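Local coordinates for DUF1436 domain-containing protein (Neisseria meningitidis, PDB 2GKP) that is of unknown function but probably acts as an immunity protein that neutralises a contact-dependent growth inhibition toxin, at residues Ile116-Ser128 / Ala138-Asn150. Numbering follows the deposited sequence.
With EDO (1,2-ethanediol), chain C.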
loop_
_atom_site.group_PDB
_atom_site.type_symbol
_atom_site.label_atom_id
_atom_site.label_comp_id
_atom_site.label_asym_id
_atom_site.label_seq_id
_atom_site.Cartn_x
_atom_site.Cartn_y
_atom_site.Cartn_z
ATOM N N ILE A 116 -3.340 -3.722 2.471
ATOM C CA ILE A 116 -3.313 -5.208 2.437
ATOM C C ILE A 116 -2.494 -5.669 3.616
ATOM O O ILE A 116 -1.360 -5.191 3.842
ATOM C CB ILE A 116 -2.659 -5.762 1.123
ATOM C CG1 ILE A 116 -3.404 -5.224 -0.105
ATOM C CG2 ILE A 116 -2.708 -7.277 1.119
ATOM C CD1 ILE A 116 -2.735 -3.982 -0.740
ATOM N N TRP A 117 -3.106 -6.594 4.385
ATOM C CA TRP A 117 -2.454 -7.208 5.543
ATOM C C TRP A 117 -2.410 -8.728 5.358
ATOM O O TRP A 117 -3.445 -9.333 5.158
ATOM C CB TRP A 117 -3.208 -6.841 6.817
ATOM C CG TRP A 117 -2.744 -7.612 8.038
ATOM C CD1 TRP A 117 -1.455 -7.904 8.415
ATOM C CD2 TRP A 117 -3.592 -8.176 9.041
ATOM N NE1 TRP A 117 -1.454 -8.595 9.611
ATOM C CE2 TRP A 117 -2.753 -8.788 10.002
ATOM C CE3 TRP A 117 -4.987 -8.224 9.218
ATOM C CZ2 TRP A 117 -3.259 -9.423 11.137
ATOM C CZ3 TRP A 117 -5.492 -8.897 10.333
ATOM C CH2 TRP A 117 -4.623 -9.467 11.294
ATOM N N LEU A 118 -1.198 -9.292 5.345
ATOM C CA LEU A 118 -1.017 -10.747 5.289
ATOM C C LEU A 118 -0.539 -11.276 6.633
ATOM O O LEU A 118 0.417 -10.777 7.189
ATOM C CB LEU A 118 0.052 -11.066 4.250
ATOM C CG LEU A 118 0.485 -12.547 4.118
ATOM C CD1 LEU A 118 -0.684 -13.417 3.703
ATOM C CD2 LEU A 118 1.601 -12.633 3.087
ATOM N N HIS A 119 -1.189 -12.330 7.105
ATOM C CA HIS A 119 -0.820 -12.946 8.380
ATOM C C HIS A 119 -1.283 -14.390 8.341
ATOM O O HIS A 119 -2.462 -14.650 8.089
ATOM C CB HIS A 119 -1.500 -12.214 9.544
ATOM C CG HIS A 119 -1.153 -12.777 10.884
ATOM N ND1 HIS A 119 -1.959 -13.672 11.552
ATOM C CD2 HIS A 119 -0.063 -12.594 11.661
ATOM C CE1 HIS A 119 -1.392 -13.989 12.705
ATOM N NE2 HIS A 119 -0.234 -13.361 12.790
ATOM N N ASN A 120 -0.341 -15.322 8.532
ATOM C CA ASN A 120 -0.632 -16.757 8.484
ATOM C C ASN A 120 -1.488 -17.147 7.287
ATOM O O ASN A 120 -2.483 -17.886 7.389
ATOM C CB ASN A 120 -1.275 -17.212 9.799
ATOM C CG ASN A 120 -0.318 -17.107 10.981
ATOM O OD1 ASN A 120 0.898 -16.979 10.815
ATOM N ND2 ASN A 120 -0.873 -17.134 12.195
ATOM N N GLY A 121 -1.057 -16.637 6.140
ATOM C CA GLY A 121 -1.638 -17.024 4.880
ATOM C C GLY A 121 -2.920 -16.283 4.544
ATOM O O GLY A 121 -3.402 -16.427 3.456
ATOM N N CYS A 122 -3.456 -15.484 5.463
ATOM C CA CYS A 122 -4.703 -14.793 5.232
ATOM C C CYS A 122 -4.429 -13.384 4.734
ATOM O O CYS A 122 -3.686 -12.656 5.381
ATOM C CB CYS A 122 -5.506 -14.703 6.524
ATOM S SG CYS A 122 -7.107 -13.961 6.275
ATOM N N LEU A 123 -5.047 -13.040 3.604
ATOM C CA LEU A 123 -4.925 -11.688 3.023
ATOM C C LEU A 123 -6.179 -10.874 3.322
ATOM O O LEU A 123 -7.262 -11.209 2.818
ATOM C CB LEU A 123 -4.738 -11.774 1.504
ATOM C CG LEU A 123 -3.396 -12.322 1.075
ATOM C CD1 LEU A 123 -3.505 -12.815 -0.357
ATOM C CD2 LEU A 123 -2.358 -11.198 1.193
ATOM N N LYS A 124 -6.047 -9.805 4.116
ATOM C CA LYS A 124 -7.141 -8.876 4.368
ATOM C C LYS A 124 -6.917 -7.636 3.469
ATOM O O LYS A 124 -5.928 -6.912 3.651
ATOM C CB LYS A 124 -7.175 -8.478 5.850
ATOM C CG LYS A 124 -8.316 -7.499 6.237
ATOM C CD LYS A 124 -8.264 -7.216 7.725
ATOM C CE LYS A 124 -9.290 -6.208 8.190
ATOM N NZ LYS A 124 -9.151 -6.119 9.649
ATOM N N ILE A 125 -7.823 -7.437 2.506
ATOM C CA ILE A 125 -7.660 -6.356 1.522
ATOM C C ILE A 125 -8.777 -5.347 1.789
ATOM O O ILE A 125 -9.944 -5.656 1.591
ATOM C CB ILE A 125 -7.696 -6.888 0.071
ATOM C CG1 ILE A 125 -6.695 -8.064 -0.130
ATOM C CG2 ILE A 125 -7.448 -5.777 -0.913
ATOM C CD1 ILE A 125 -6.874 -8.842 -1.489
ATOM N N SER A 126 -8.408 -4.167 2.273
ATOM C CA SER A 126 -9.391 -3.242 2.853
ATOM C C SER A 126 -9.503 -1.965 2.049
ATOM O O SER A 126 -8.506 -1.268 1.850
ATOM C CB SER A 126 -8.969 -2.835 4.257
ATOM O OG SER A 126 -8.924 -3.953 5.142
ATOM N N PRO A 127 -10.721 -1.635 1.620
ATOM C CA PRO A 127 -10.969 -0.368 0.927
ATOM C C PRO A 127 -11.004 0.778 1.943
ATOM O O PRO A 127 -10.850 0.552 3.147
ATOM C CB PRO A 127 -12.346 -0.597 0.298
ATOM C CG PRO A 127 -13.013 -1.518 1.294
ATOM C CD PRO A 127 -11.945 -2.441 1.774
ATOM N N SER A 128 -11.242 1.990 1.487
ATOM C CA SER A 128 -11.236 3.151 2.394
ATOM C C SER A 128 -12.078 4.245 1.816
ATOM O O SER A 128 -12.489 4.183 0.656
ATOM C CB SER A 128 -9.818 3.684 2.600
ATOM O OG SER A 128 -9.326 4.262 1.404
ATOM N N ALA A 138 -10.985 4.009 7.270
ATOM C CA ALA A 138 -11.762 2.795 6.985
ATOM C C ALA A 138 -13.218 3.065 6.751
ATOM O O ALA A 138 -13.795 4.009 7.279
ATOM C CB ALA A 138 -11.599 1.782 8.118
ATOM N N ILE A 139 -13.804 2.220 5.919
ATOM C CA ILE A 139 -15.247 2.177 5.729
ATOM C C ILE A 139 -15.772 0.858 6.302
ATOM O O ILE A 139 -14.995 0.109 6.892
ATOM C CB ILE A 139 -15.651 2.410 4.274
ATOM C CG1 ILE A 139 -14.937 1.427 3.346
ATOM C CG2 ILE A 139 -15.295 3.863 3.896
ATOM C CD1 ILE A 139 -15.504 1.417 1.960
ATOM N N ASP A 140 -17.056 0.574 6.144
ATOM C CA ASP A 140 -17.651 -0.515 6.945
ATOM C C ASP A 140 -17.918 -1.813 6.278
ATOM O O ASP A 140 -18.687 -1.852 5.333
ATOM C CB ASP A 140 -18.923 0.018 7.576
ATOM C CG ASP A 140 -18.612 1.101 8.542
ATOM O OD1 ASP A 140 -17.581 0.949 9.219
ATOM O OD2 ASP A 140 -19.354 2.093 8.631
ATOM N N ALA A 141 -17.313 -2.898 6.784
ATOM C CA ALA A 141 -17.685 -4.253 6.337
ATOM C C ALA A 141 -17.546 -4.438 4.823
ATOM O O ALA A 141 -18.367 -5.103 4.199
ATOM C CB ALA A 141 -19.115 -4.574 6.832
ATOM N N ASP A 142 -16.513 -3.829 4.224
ATOM C CA ASP A 142 -16.275 -4.015 2.795
ATOM C C ASP A 142 -14.967 -4.721 2.421
ATOM O O ASP A 142 -14.569 -4.685 1.259
ATOM C CB ASP A 142 -16.327 -2.667 2.053
ATOM C CG ASP A 142 -17.680 -2.349 1.531
ATOM O OD1 ASP A 142 -18.374 -3.284 1.089
ATOM O OD2 ASP A 142 -18.017 -1.157 1.543
ATOM N N ASP A 143 -14.325 -5.407 3.362
ATOM C CA ASP A 143 -13.031 -6.035 3.051
ATOM C C ASP A 143 -13.150 -7.168 2.055
ATOM O O ASP A 143 -14.168 -7.862 2.002
ATOM C CB ASP A 143 -12.364 -6.570 4.335
ATOM C CG ASP A 143 -11.974 -5.490 5.310
ATOM O OD1 ASP A 143 -11.931 -4.325 4.950
ATOM O OD2 ASP A 143 -11.670 -5.838 6.471
ATOM N N VAL A 144 -12.098 -7.376 1.264
ATOM C CA VAL A 144 -11.992 -8.573 0.412
ATOM C C VAL A 144 -10.990 -9.510 1.096
ATOM O O VAL A 144 -9.861 -9.131 1.350
ATOM C CB VAL A 144 -11.502 -8.201 -0.997
ATOM C CG1 VAL A 144 -11.238 -9.402 -1.814
ATOM C CG2 VAL A 144 -12.470 -7.258 -1.711
ATOM N N ILE A 145 -11.430 -10.720 1.444
ATOM C CA ILE A 145 -10.615 -11.649 2.228
ATOM C C ILE A 145 -10.198 -12.788 1.281
ATOM O O ILE A 145 -11.058 -13.521 0.760
ATOM C CB ILE A 145 -11.431 -12.230 3.450
ATOM C CG1 ILE A 145 -11.982 -11.113 4.338
ATOM C CG2 ILE A 145 -10.590 -13.239 4.253
ATOM C CD1 ILE A 145 -10.976 -10.136 4.925
ATOM N N LEU A 146 -8.884 -12.926 1.056
ATOM C CA LEU A 146 -8.320 -14.002 0.248
ATOM C C LEU A 146 -7.207 -14.688 1.036
ATOM O O LEU A 146 -7.092 -14.522 2.250
ATOM C CB LEU A 146 -7.791 -13.465 -1.083
ATOM C CG LEU A 146 -8.866 -12.873 -2.010
ATOM C CD1 LEU A 146 -8.241 -12.219 -3.201
ATOM C CD2 LEU A 146 -9.845 -13.923 -2.466
ATOM N N SER A 147 -6.405 -15.492 0.366
ATOM C CA SER A 147 -5.337 -16.166 1.079
ATOM C C SER A 147 -4.224 -16.548 0.124
ATOM O O SER A 147 -4.344 -16.388 -1.090
ATOM C CB SER A 147 -5.871 -17.392 1.837
ATOM O OG SER A 147 -5.873 -18.493 0.972
ATOM N N LEU A 148 -3.145 -17.079 0.675
ATOM C CA LEU A 148 -2.031 -17.540 -0.156
ATOM C C LEU A 148 -2.371 -18.804 -0.952
ATOM O O LEU A 148 -1.595 -19.228 -1.806
ATOM C CB LEU A 148 -0.748 -17.735 0.665
ATOM C CG LEU A 148 -0.165 -16.456 1.294
ATOM C CD1 LEU A 148 1.067 -16.866 2.088
ATOM C CD2 LEU A 148 0.180 -15.444 0.173
ATOM N N ASP A 149 -3.554 -19.367 -0.709
ATOM C CA ASP A 149 -4.051 -20.429 -1.590
ATOM C C ASP A 149 -4.301 -19.866 -2.988
ATOM O O ASP A 149 -4.288 -20.600 -3.988
ATOM C CB ASP A 149 -5.434 -20.917 -1.143
ATOM C CG ASP A 149 -5.461 -21.546 0.246
ATOM O OD1 ASP A 149 -4.426 -21.947 0.827
ATOM O OD2 ASP A 149 -6.587 -21.651 0.772
ATOM N N ASN A 150 -4.654 -18.576 -3.035
ATOM C CA ASN A 150 -5.052 -17.914 -4.286
ATOM C C ASN A 150 -3.861 -17.631 -5.185
ATOM O O ASN A 150 -2.789 -17.296 -4.691
ATOM C CB ASN A 150 -5.842 -16.617 -3.981
ATOM C CG ASN A 150 -7.197 -16.888 -3.315
ATOM O OD1 ASN A 150 -7.399 -16.576 -2.142
ATOM N ND2 ASN A 150 -8.123 -17.524 -4.056
HETATM C C1 EDO C . -7.487 1.297 3.284
HETATM O O1 EDO C . -8.149 0.815 4.468
HETATM C C2 EDO C . -6.832 2.646 3.600
HETATM O O2 EDO C . -5.629 2.928 2.875
HETATM O O HOH W 1 -12.301 -0.195 5.232
#
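Ile125 and Val144 form a hydrogen-bonded pair between antiparallel strands 122-126 and 144-147, whose axes make an angle of 156°. Val144 N to Ile125 O is the straightest of the strand bonds (167° at the hydrogen); Leu123 and Leu146 likewise exchange N-H...O bonds in both directions. Ile125 turns CG1 away from its own carbonyl carbon (chi1 -52°), which takes CD1 past its direct partner to Leu146 CD1, 4.0 Å off. On the other face, the fully extended Lys124 runs beside Ile145 and points the same way, Lys124 CG being 4.0 Å from Ile145 CD1. Its end passes Asp143 without a salt bridge, since Lys124 NZ stays 4.1 Å from Asp143 OD2; the charges may still attract. Beyond the strands, Pro127 crosses Asp142 nearly perpendicularly, with Pro127 CG 3.6 Å from Asp142 CB, and its ring also meets Ile139 CD1. A water accepts from Ile139 N and probably also donates to Pro127 O. At the hairpin end, Leu148 N bonds Gly121 O, and Leu148 CG packs 3.9 Å from Leu118 CD1, the two side chains crossing at about a right angle. Strands 112-119 and 122-132 form a beta hairpin closed by the type I' turn His119 to Cys122, and strand 144-147 pairs with 122-132 in the antiparallel sheet; helix 152-164 packs against the Leu123, Ile125 and Val144 face, and helix 51-63 reaches Leu123 and Leu148.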